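Local structure of methylglyoxal reductase (NADPH-dependent) (Candida albicans SC5314, 6KWS) at residues Arg33-Gly38 with Tyr53-Asp58; Thr3-Gly8 with Lys76-Leu81; Leu42-Asn47 with Phe203-Lys208. The protein probably catalyses the NADPH-dependent reduction of methylglyoxal, as an oxidoreductase of the dihydroflavonol-4-reductase subfamily. The protein carries 1 engineered substitution. One frame throughout, in Å; residues are numbered along the deposited sequence.

Starting at the N terminus, strand 3-7 is the first element used: 3-8 pairs with 76-81, so interaction 2 closes a long loop in the interior of the main sheet. Interaction 1 lies wholly within that loop, closing the shorter loop from 33-38 through helix 35-44 to 53-58 at the sheet's edge. Interaction 3 begins at the end of the same helix, 42-47, and reaches 203-208 far along the chain, so it crosses both of the others. Interaction 1 touches each neighbour: the Arg33 guanidinium meets Gly8, and the Tyr53 ring meets Leu42. Together the three join sheet, helix and a distant loop.

Interaction 1: residues Arg33-Gly38 with Tyr53-Asp58; sequences RSTAKG and YEIVED
Tyr53 OH lies 3.5 Å from Thr35 CG2 across the contact and is hydrogen-bonded to Asp39 OD1, one residue beyond 33-38. The ring that bears this hydroxyl carries the main contact. Gly38 CA stands 3.6 Å from the Tyr53 ring centroid and 0° off the ring normal, a CH-pi contact placed squarely over the face. Gly38 C continues the cover at 3.6 Å from Tyr53 CE2. Having no side chain, Gly38 brings its main chain directly onto the ring. On the tyrosine side, chi1 72° sets CG between the backbone N and the carbonyl carbon, and the ring it carries faces the first turn of helix 35-44.

Beside it Ile55 reaches the start of that turn. Its CD1 is anti to CA (chi2 -173°) and comes 3.4 Å from Thr35 OG1 and 3.7 Å from Ser34 C, while CG2 lies 3.8 Å from Arg33 O. Ser34 is the N-cap, its OG accepting a weak bond from Lys37 N, and Gly38 N bonds to Ser34 O, so the turn that covers Tyr53 and Ile55 is tied within itself. Farther along, Arg33 CG packs 3.8 Å from Glu57 O, where the CA atoms of Arg33 and Glu57 are 4.3 Å apart.

Strand 27-32 lies beside strand 51-55, bonded through Glu54 and Val56. The arrangement is that of the beta-alpha-beta unit 27-32, 35-44, 51-55 of a Rossmann fold, and at its cofactor end Arg33 and Asp58 belong to the NADPH site.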
loop_
_atom_site.group_PDB
_atom_site.type_symbol
_atom_site.label_atom_id
_atom_site.label_comp_id
_atom_site.label_asym_id
_atom_site.label_seq_id
_atom_site.Cartn_x
_atom_site.Cartn_y
_atom_site.Cartn_z
ATOM N N ARG A 33 -5.263 8.134 -14.788
ATOM C CA ARG A 33 -4.701 7.764 -16.084
ATOM C C ARG A 33 -5.596 8.113 -17.263
ATOM O O ARG A 33 -5.107 8.065 -18.399
ATOM C CB ARG A 33 -4.376 6.249 -16.168
ATOM C CG ARG A 33 -3.238 5.667 -15.237
ATOM C CD ARG A 33 -3.434 5.977 -13.732
ATOM N NE ARG A 33 -4.827 5.693 -13.373
ATOM C CZ ARG A 33 -5.479 5.995 -12.255
ATOM N NH1 ARG A 33 -4.907 6.614 -11.247
ATOM N NH2 ARG A 33 -6.747 5.654 -12.187
ATOM N N SER A 34 -6.878 8.444 -17.036
ATOM C CA SER A 34 -7.787 8.818 -18.116
ATOM C C SER A 34 -8.910 9.695 -17.575
ATOM O O SER A 34 -9.105 9.810 -16.364
ATOM C CB SER A 34 -8.395 7.597 -18.816
ATOM O OG SER A 34 -9.011 6.739 -17.879
ATOM N N THR A 35 -9.657 10.309 -18.502
ATOM C CA THR A 35 -10.843 11.075 -18.122
ATOM C C THR A 35 -11.894 10.181 -17.473
ATOM O O THR A 35 -12.549 10.584 -16.500
ATOM C CB THR A 35 -11.439 11.778 -19.351
ATOM O OG1 THR A 35 -10.490 12.704 -19.875
ATOM C CG2 THR A 35 -12.699 12.542 -18.982
ATOM N N ALA A 36 -12.086 8.969 -18.006
ATOM C CA ALA A 36 -13.026 8.038 -17.387
ATOM C C ALA A 36 -12.680 7.808 -15.921
ATOM O O ALA A 36 -13.531 7.975 -15.041
ATOM C CB ALA A 36 -13.052 6.709 -18.146
ATOM N N LYS A 37 -11.421 7.452 -15.643
ATOM C CA LYS A 37 -10.995 7.248 -14.263
ATOM C C LYS A 37 -11.283 8.472 -13.408
ATOM O O LYS A 37 -11.750 8.342 -12.270
ATOM C CB LYS A 37 -9.505 6.908 -14.206
ATOM C CG LYS A 37 -9.117 5.592 -14.847
ATOM C CD LYS A 37 -9.515 4.432 -13.960
ATOM C CE LYS A 37 -8.695 3.179 -14.269
ATOM N NZ LYS A 37 -9.060 2.087 -13.322
ATOM N N GLY A 38 -11.028 9.670 -13.951
ATOM C CA GLY A 38 -11.181 10.892 -13.173
ATOM C C GLY A 38 -12.632 11.279 -12.963
ATOM O O GLY A 38 -13.041 11.583 -11.838
ATOM N N TYR A 53 -8.982 16.676 -10.521
ATOM C CA TYR A 53 -8.008 15.722 -11.026
ATOM C C TYR A 53 -7.270 16.254 -12.250
ATOM O O TYR A 53 -7.769 17.112 -12.984
ATOM C CB TYR A 53 -8.681 14.383 -11.365
ATOM C CG TYR A 53 -9.556 14.395 -12.607
ATOM C CD1 TYR A 53 -9.034 14.057 -13.853
ATOM C CD2 TYR A 53 -10.902 14.724 -12.530
ATOM C CE1 TYR A 53 -9.822 14.052 -14.992
ATOM C CE2 TYR A 53 -11.707 14.718 -13.670
ATOM C CZ TYR A 53 -11.157 14.380 -14.903
ATOM O OH TYR A 53 -11.940 14.362 -16.053
ATOM N N GLU A 54 -6.073 15.715 -12.463
ATOM C CA GLU A 54 -5.303 15.921 -13.679
ATOM C C GLU A 54 -4.899 14.563 -14.231
ATOM O O GLU A 54 -4.794 13.582 -13.493
ATOM C CB GLU A 54 -4.065 16.791 -13.422
ATOM C CG GLU A 54 -4.385 18.167 -12.863
ATOM C CD GLU A 54 -4.943 19.130 -13.943
ATOM O OE1 GLU A 54 -5.060 20.339 -13.657
ATOM O OE2 GLU A 54 -5.265 18.682 -15.069
ATOM N N ILE A 55 -4.671 14.497 -15.537
ATOM C CA ILE A 55 -4.388 13.228 -16.201
ATOM C C ILE A 55 -2.889 13.044 -16.383
ATOM O O ILE A 55 -2.214 13.911 -16.950
ATOM C CB ILE A 55 -5.103 13.128 -17.553
ATOM C CG1 ILE A 55 -6.606 13.162 -17.313
ATOM C CG2 ILE A 55 -4.679 11.854 -18.251
ATOM C CD1 ILE A 55 -7.390 12.913 -18.517
ATOM N N VAL A 56 -2.378 11.900 -15.918
ATOM C CA VAL A 56 -1.005 11.466 -16.135
ATOM C C VAL A 56 -1.040 10.011 -16.581
ATOM O O VAL A 56 -1.185 9.104 -15.749
ATOM C CB VAL A 56 -0.150 11.623 -14.864
ATOM C CG1 VAL A 56 1.250 11.055 -15.084
ATOM C CG2 VAL A 56 -0.097 13.076 -14.420
ATOM N N GLU A 57 -0.886 9.776 -17.895
ATOM C CA GLU A 57 -1.201 8.469 -18.478
ATOM C C GLU A 57 -0.175 7.401 -18.110
ATOM O O GLU A 57 -0.557 6.265 -17.805
ATOM C CB GLU A 57 -1.344 8.592 -19.994
ATOM C CG GLU A 57 -1.955 9.930 -20.395
ATOM C CD GLU A 57 -2.357 10.030 -21.870
ATOM O OE1 GLU A 57 -2.896 9.043 -22.428
ATOM O OE2 GLU A 57 -2.157 11.117 -22.463
ATOM N N ASP A 58 1.123 7.722 -18.134
ATOM C CA ASP A 58 2.148 6.805 -17.636
ATOM C C ASP A 58 2.960 7.525 -16.577
ATOM O O ASP A 58 3.691 8.468 -16.894
ATOM C CB ASP A 58 3.072 6.287 -18.742
ATOM C CG ASP A 58 3.915 5.065 -18.283
ATOM O OD1 ASP A 58 4.521 5.116 -17.171
ATOM O OD2 ASP A 58 3.957 4.046 -19.027
#

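Interaction 2: residues Thr3-Gly8 with Lys76-Leu81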
loop_
_atom_site.group_PDB
_atom_site.type_symbol
_atom_site.label_atom_id
_atom_site.label_comp_id
_atom_site.label_asym_id
_atom_site.label_seq_id
_atom_site.Cartn_x
_atom_site.Cartn_y
_atom_site.Cartn_z
ATOM N N THR A 3 -3.161 22.474 -0.144
ATOM C CA THR A 3 -3.453 21.672 -1.327
ATOM C C THR A 3 -2.518 20.471 -1.414
ATOM O O THR A 3 -1.297 20.617 -1.289
ATOM C CB THR A 3 -3.316 22.530 -2.597
ATOM O OG1 THR A 3 -4.369 23.499 -2.641
ATOM C CG2 THR A 3 -3.359 21.689 -3.873
ATOM N N VAL A 4 -3.085 19.296 -1.699
ATOM C CA VAL A 4 -2.345 18.039 -1.721
ATOM C C VAL A 4 -2.518 17.380 -3.078
ATOM O O VAL A 4 -3.648 17.238 -3.556
ATOM C CB VAL A 4 -2.820 17.094 -0.607
ATOM C CG1 VAL A 4 -2.088 15.782 -0.711
ATOM C CG2 VAL A 4 -2.581 17.735 0.753
ATOM N N ILE A 5 -1.407 16.957 -3.685
ATOM C CA ILE A 5 -1.439 16.162 -4.909
ATOM C C ILE A 5 -1.311 14.686 -4.552
ATOM O O ILE A 5 -0.409 14.292 -3.803
ATOM C CB ILE A 5 -0.330 16.569 -5.887
ATOM C CG1 ILE A 5 -0.352 18.074 -6.130
ATOM C CG2 ILE A 5 -0.505 15.814 -7.197
ATOM C CD1 ILE A 5 0.705 18.533 -7.127
ATOM N N VAL A 6 -2.196 13.865 -5.109
ATOM C CA VAL A 6 -2.198 12.435 -4.868
ATOM C C VAL A 6 -2.163 11.748 -6.223
ATOM O O VAL A 6 -3.083 11.917 -7.030
ATOM C CB VAL A 6 -3.432 11.991 -4.066
ATOM C CG1 VAL A 6 -3.445 10.470 -3.940
ATOM C CG2 VAL A 6 -3.475 12.673 -2.665
ATOM N N SER A 7 -1.113 10.980 -6.478
ATOM C CA SER A 7 -1.020 10.250 -7.732
ATOM C C SER A 7 -1.700 8.897 -7.613
ATOM O O SER A 7 -1.703 8.278 -6.545
ATOM C CB SER A 7 0.436 10.045 -8.141
ATOM O OG SER A 7 1.091 9.244 -7.177
ATOM N N GLY A 8 -2.260 8.431 -8.732
ATOM C CA GLY A 8 -2.947 7.156 -8.763
ATOM C C GLY A 8 -4.161 7.147 -7.854
ATOM O O GLY A 8 -4.350 6.214 -7.065
ATOM N N LYS A 76 1.546 22.005 -1.574
ATOM C CA LYS A 76 2.566 21.878 -0.547
ATOM C C LYS A 76 2.992 20.439 -0.294
ATOM O O LYS A 76 4.103 20.215 0.200
ATOM C CB LYS A 76 2.066 22.482 0.766
ATOM C CG LYS A 76 1.659 23.942 0.641
ATOM C CD LYS A 76 2.660 24.838 1.353
ATOM C CE LYS A 76 2.447 26.316 1.035
ATOM N NZ LYS A 76 1.897 27.067 2.200
ATOM N N VAL A 77 2.136 19.470 -0.605
ATOM C CA VAL A 77 2.374 18.067 -0.302
ATOM C C VAL A 77 2.185 17.264 -1.573
ATOM O O VAL A 77 1.235 17.502 -2.327
ATOM C CB VAL A 77 1.422 17.552 0.796
ATOM C CG1 VAL A 77 1.613 16.068 0.980
ATOM C CG2 VAL A 77 1.669 18.266 2.100
ATOM N N PHE A 78 3.075 16.308 -1.807
ATOM C CA PHE A 78 2.909 15.351 -2.893
ATOM C C PHE A 78 2.878 13.941 -2.305
ATOM O O PHE A 78 3.913 13.423 -1.866
ATOM C CB PHE A 78 4.026 15.495 -3.924
ATOM C CG PHE A 78 3.816 14.674 -5.185
ATOM C CD1 PHE A 78 4.028 13.302 -5.186
ATOM C CD2 PHE A 78 3.452 15.287 -6.377
ATOM C CE1 PHE A 78 3.854 12.561 -6.339
ATOM C CE2 PHE A 78 3.289 14.548 -7.536
ATOM C CZ PHE A 78 3.491 13.186 -7.518
ATOM N N LEU A 79 1.696 13.319 -2.310
ATOM C CA LEU A 79 1.521 11.928 -1.899
ATOM C C LEU A 79 1.619 11.035 -3.130
ATOM O O LEU A 79 0.730 11.050 -3.985
ATOM C CB LEU A 79 0.178 11.729 -1.213
ATOM C CG LEU A 79 -0.101 12.594 0.004
ATOM C CD1 LEU A 79 -1.450 12.236 0.572
ATOM C CD2 LEU A 79 0.965 12.374 1.018
ATOM N N HIS A 80 2.673 10.242 -3.213
ATOM C CA HIS A 80 2.919 9.406 -4.384
ATOM C C HIS A 80 2.413 7.999 -4.069
ATOM O O HIS A 80 3.026 7.260 -3.297
ATOM C CB HIS A 80 4.405 9.432 -4.728
ATOM C CG HIS A 80 4.767 8.655 -5.950
ATOM N ND1 HIS A 80 3.966 8.607 -7.068
ATOM C CD2 HIS A 80 5.854 7.897 -6.231
ATOM C CE1 HIS A 80 4.539 7.847 -7.986
ATOM N NE2 HIS A 80 5.688 7.405 -7.502
ATOM N N LEU A 81 1.275 7.632 -4.638
ATOM C CA LEU A 81 0.735 6.305 -4.403
ATOM C C LEU A 81 0.639 5.455 -5.659
ATOM O O LEU A 81 0.390 4.250 -5.541
ATOM C CB LEU A 81 -0.653 6.395 -3.757
ATOM C CG LEU A 81 -0.827 7.391 -2.610
ATOM C CD1 LEU A 81 -2.072 7.080 -1.852
ATOM C CD2 LEU A 81 0.330 7.358 -1.661
#
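Ser7 OG joins the ends of the two segments: it pairs with His80 ND1 at 2.9 Å, lying at the edge of the imidazole near its plane, and accepts from Leu81 N at 3.0 Å, with Ala82 N as a third, hydrogen-bonded partner. The hydroxyl is brought there by chi1 63°, which sets OG between the backbone N and the carbonyl carbon of Ser7. Behind this polar junction run two adjacent parallel strands of a Rossmann sheet, their axes diverging by only 16°.

Their backbone bonds alternate in direction, as parallel pairing requires. Lys76 N gives to Thr3 O, Ile5 N to Val77 O, Leu79 N to Ile5 O and Ser7 N to Leu79 O; the shortest of the four is Leu79 N to Ile5 O, at 2.8 Å. On the other edge of strand 3-7, Val4 and Val6 bond to strand 27-32, so the strand is paired on both sides in the interior of the sheet.

Side chains of Val4, Val6, Val77 and Leu79 share the face covered by helix 12-23. There Leu79 CD1 touches both Val4 CG1 and Val6 CG2, each at 3.8 Å, bridging alternate residues of the neighbouring strand, while Val4 and Val77 lie side by side. Near the cofactor end, Leu81, an NADPH-site residue, sets its CD1 4.2 Å from Val6 CG1. Ile5, Ser7, Phe78 and His80 occupy the other face, where Ile5 CG2 lies 4.0 Å from Phe78 CE2, approaching the ring obliquely.

Interaction 3: residues Leu42-Asn47 with Phe203-Lys208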
loop_
_atom_site.group_PDB
_atom_site.type_symbol
_atom_site.label_atom_id
_atom_site.label_comp_id
_atom_site.label_asym_id
_atom_site.label_seq_id
_atom_site.Cartn_x
_atom_site.Cartn_y
_atom_site.Cartn_z
ATOM N N LEU A 42 -14.588 11.630 -9.292
ATOM C CA LEU A 42 -15.348 12.766 -8.787
ATOM C C LEU A 42 -16.803 12.383 -8.524
ATOM O O LEU A 42 -17.428 12.944 -7.618
ATOM C CB LEU A 42 -15.261 13.964 -9.732
ATOM C CG LEU A 42 -13.888 14.487 -10.182
ATOM C CD1 LEU A 42 -14.024 15.918 -10.648
ATOM C CD2 LEU A 42 -12.781 14.386 -9.131
ATOM N N LYS A 43 -17.347 11.402 -9.252
ATOM C CA LYS A 43 -18.737 11.021 -9.024
ATOM C C LYS A 43 -18.911 10.208 -7.738
ATOM O O LYS A 43 -19.890 10.401 -7.004
ATOM C CB LYS A 43 -19.268 10.240 -10.220
ATOM C CG LYS A 43 -19.487 11.066 -11.458
ATOM C CD LYS A 43 -20.448 10.344 -12.362
ATOM C CE LYS A 43 -19.863 10.145 -13.740
ATOM N NZ LYS A 43 -20.967 10.070 -14.732
ATOM N N LEU A 44 -18.003 9.267 -7.465
ATOM C CA LEU A 44 -18.044 8.546 -6.193
ATOM C C LEU A 44 -18.179 9.502 -5.019
ATOM O O LEU A 44 -18.959 9.253 -4.094
ATOM C CB LEU A 44 -16.788 7.686 -6.031
ATOM C CG LEU A 44 -16.765 6.453 -6.943
ATOM C CD1 LEU A 44 -15.424 5.710 -6.881
ATOM C CD2 LEU A 44 -17.925 5.523 -6.611
ATOM N N PHE A 45 -17.440 10.611 -5.041
ATOM C CA PHE A 45 -17.486 11.574 -3.952
ATOM C C PHE A 45 -18.523 12.664 -4.180
ATOM O O PHE A 45 -18.604 13.601 -3.385
ATOM C CB PHE A 45 -16.099 12.195 -3.735
ATOM C CG PHE A 45 -15.103 11.254 -3.105
ATOM C CD1 PHE A 45 -15.082 11.062 -1.730
ATOM C CD2 PHE A 45 -14.202 10.551 -3.887
ATOM C CE1 PHE A 45 -14.176 10.189 -1.152
ATOM C CE2 PHE A 45 -13.299 9.669 -3.317
ATOM C CZ PHE A 45 -13.282 9.489 -1.949
ATOM N N ASN A 46 -19.308 12.561 -5.249
ATOM C CA ASN A 46 -20.372 13.512 -5.548
ATOM C C ASN A 46 -19.830 14.911 -5.796
ATOM O O ASN A 46 -20.405 15.897 -5.343
ATOM C CB ASN A 46 -21.434 13.526 -4.449
ATOM C CG ASN A 46 -22.264 12.260 -4.446
ATOM O OD1 ASN A 46 -22.810 11.861 -5.481
ATOM N ND2 ASN A 46 -22.353 11.608 -3.285
ATOM N N ASN A 47 -18.721 14.995 -6.534
ATOM C CA ASN A 47 -18.143 16.230 -7.044
ATOM C C ASN A 47 -18.059 17.329 -5.969
ATOM O O ASN A 47 -18.665 18.412 -6.155
ATOM C CB ASN A 47 -18.896 16.724 -8.274
ATOM C CG ASN A 47 -19.166 15.623 -9.269
ATOM O OD1 ASN A 47 -20.138 14.873 -9.135
ATOM N ND2 ASN A 47 -18.319 15.522 -10.283
ATOM N N PHE A 203 -15.526 2.089 -1.625
ATOM C CA PHE A 203 -16.843 2.076 -2.227
ATOM C C PHE A 203 -17.176 0.650 -2.632
ATOM O O PHE A 203 -16.354 -0.033 -3.254
ATOM C CB PHE A 203 -16.877 3.033 -3.421
ATOM C CG PHE A 203 -16.653 4.478 -3.029
ATOM C CD1 PHE A 203 -17.693 5.237 -2.513
ATOM C CD2 PHE A 203 -15.391 5.054 -3.118
ATOM C CE1 PHE A 203 -17.490 6.567 -2.131
ATOM C CE2 PHE A 203 -15.176 6.371 -2.727
ATOM C CZ PHE A 203 -16.230 7.137 -2.236
ATOM N N GLY A 204 -18.365 0.191 -2.237
ATOM C CA GLY A 204 -18.832 -1.121 -2.636
ATOM C C GLY A 204 -19.018 -1.263 -4.127
ATOM O O GLY A 204 -18.973 -2.384 -4.643
ATOM N N SER A 205 -19.219 -0.147 -4.832
ATOM C CA SER A 205 -19.328 -0.175 -6.287
ATOM C C SER A 205 -18.159 -0.914 -6.923
ATOM O O SER A 205 -18.339 -1.678 -7.883
ATOM C CB SER A 205 -19.390 1.258 -6.819
ATOM O OG SER A 205 -20.138 2.098 -5.944
ATOM N N GLU A 206 -16.958 -0.719 -6.375
ATOM C CA GLU A 206 -15.711 -1.108 -7.022
ATOM C C GLU A 206 -15.483 -2.621 -7.071
ATOM O O GLU A 206 -14.573 -3.062 -7.791
ATOM C CB GLU A 206 -14.547 -0.421 -6.299
ATOM C CG GLU A 206 -14.614 1.118 -6.236
ATOM C CD GLU A 206 -14.666 1.775 -7.630
ATOM O OE1 GLU A 206 -15.778 1.838 -8.198
ATOM O OE2 GLU A 206 -13.605 2.196 -8.163
ATOM N N ILE A 207 -16.279 -3.422 -6.352
ATOM C CA ILE A 207 -15.958 -4.838 -6.216
ATOM C C ILE A 207 -16.225 -5.554 -7.523
ATOM O O ILE A 207 -17.313 -5.466 -8.112
ATOM C CB ILE A 207 -16.714 -5.494 -5.055
ATOM C CG1 ILE A 207 -16.066 -5.101 -3.737
ATOM C CG2 ILE A 207 -16.617 -6.988 -5.149
ATOM C CD1 ILE A 207 -16.662 -3.884 -3.128
ATOM N N LYS A 208 -15.198 -6.190 -8.006
ATOM C CA LYS A 208 -15.284 -7.154 -9.061
ATOM C C LYS A 208 -15.216 -8.535 -8.452
ATOM O O LYS A 208 -15.193 -8.724 -7.216
ATOM C CB LYS A 208 -14.152 -6.934 -10.062
ATOM C CG LYS A 208 -12.889 -6.416 -9.383
ATOM C CD LYS A 208 -11.886 -5.801 -10.343
ATOM C CE LYS A 208 -11.492 -6.775 -11.433
ATOM N NZ LYS A 208 -10.832 -6.073 -12.571
#
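Leu44 and Phe203 each set CG anti to the carbonyl carbon and beside the backbone N, with chi1 -72° in Leu44 and -64° in Phe203, and both CB atoms point across the contact; one face of the Phe203 ring is turned to Leu44. Leu44 CB stands over the ring centre, 3.9 Å from the Phe203 centroid, in a CH-pi contact. The two methyls extend over the same ring toward its root: CD1 lies 3.8 Å from Phe203 CD2, and CD2 lies 3.9 Å from Phe203 CG. On the same face, nearer the rim, Leu44 O lies 3.6 Å from Phe203 CE1.

The outer rim of Phe203 is directed at Phe45. The planes of the two rings stand at 90° with centroids 5.1 Å apart, and Phe203 CE2 is 3.7 Å from Phe45 CZ, while Phe203 CZ sits above the centre of the Phe45 face. This is a T-shaped stack in which Phe203 supplies the edge and Phe45 the face. Phe45 is itself packed against Val18, Lys19 and Leu22 of helix 12-23, and against Leu51.

Leu44 also meets Glu206 tip to tip, its CD1 lying 4.1 Å from Glu206 CD. The carboxylate is held elsewhere, hydrogen-bonded to His40 and weakly to Gln15. The segment 42-47 ends helix 35-44 in a Schellman motif: Asn46, with positive phi, bonds through N to Lys43 O, and Asn47 N to Leu42 O.

Across the contact, 204-206 forms a short 3-10 turn, and Ile207 just beyond touches helix 323-337. The contact thus ties a Rossmann helix end to the loop between strand 196-198 and helix 216-222, in a layout consistent with the extended short-chain dehydrogenase/reductase fold.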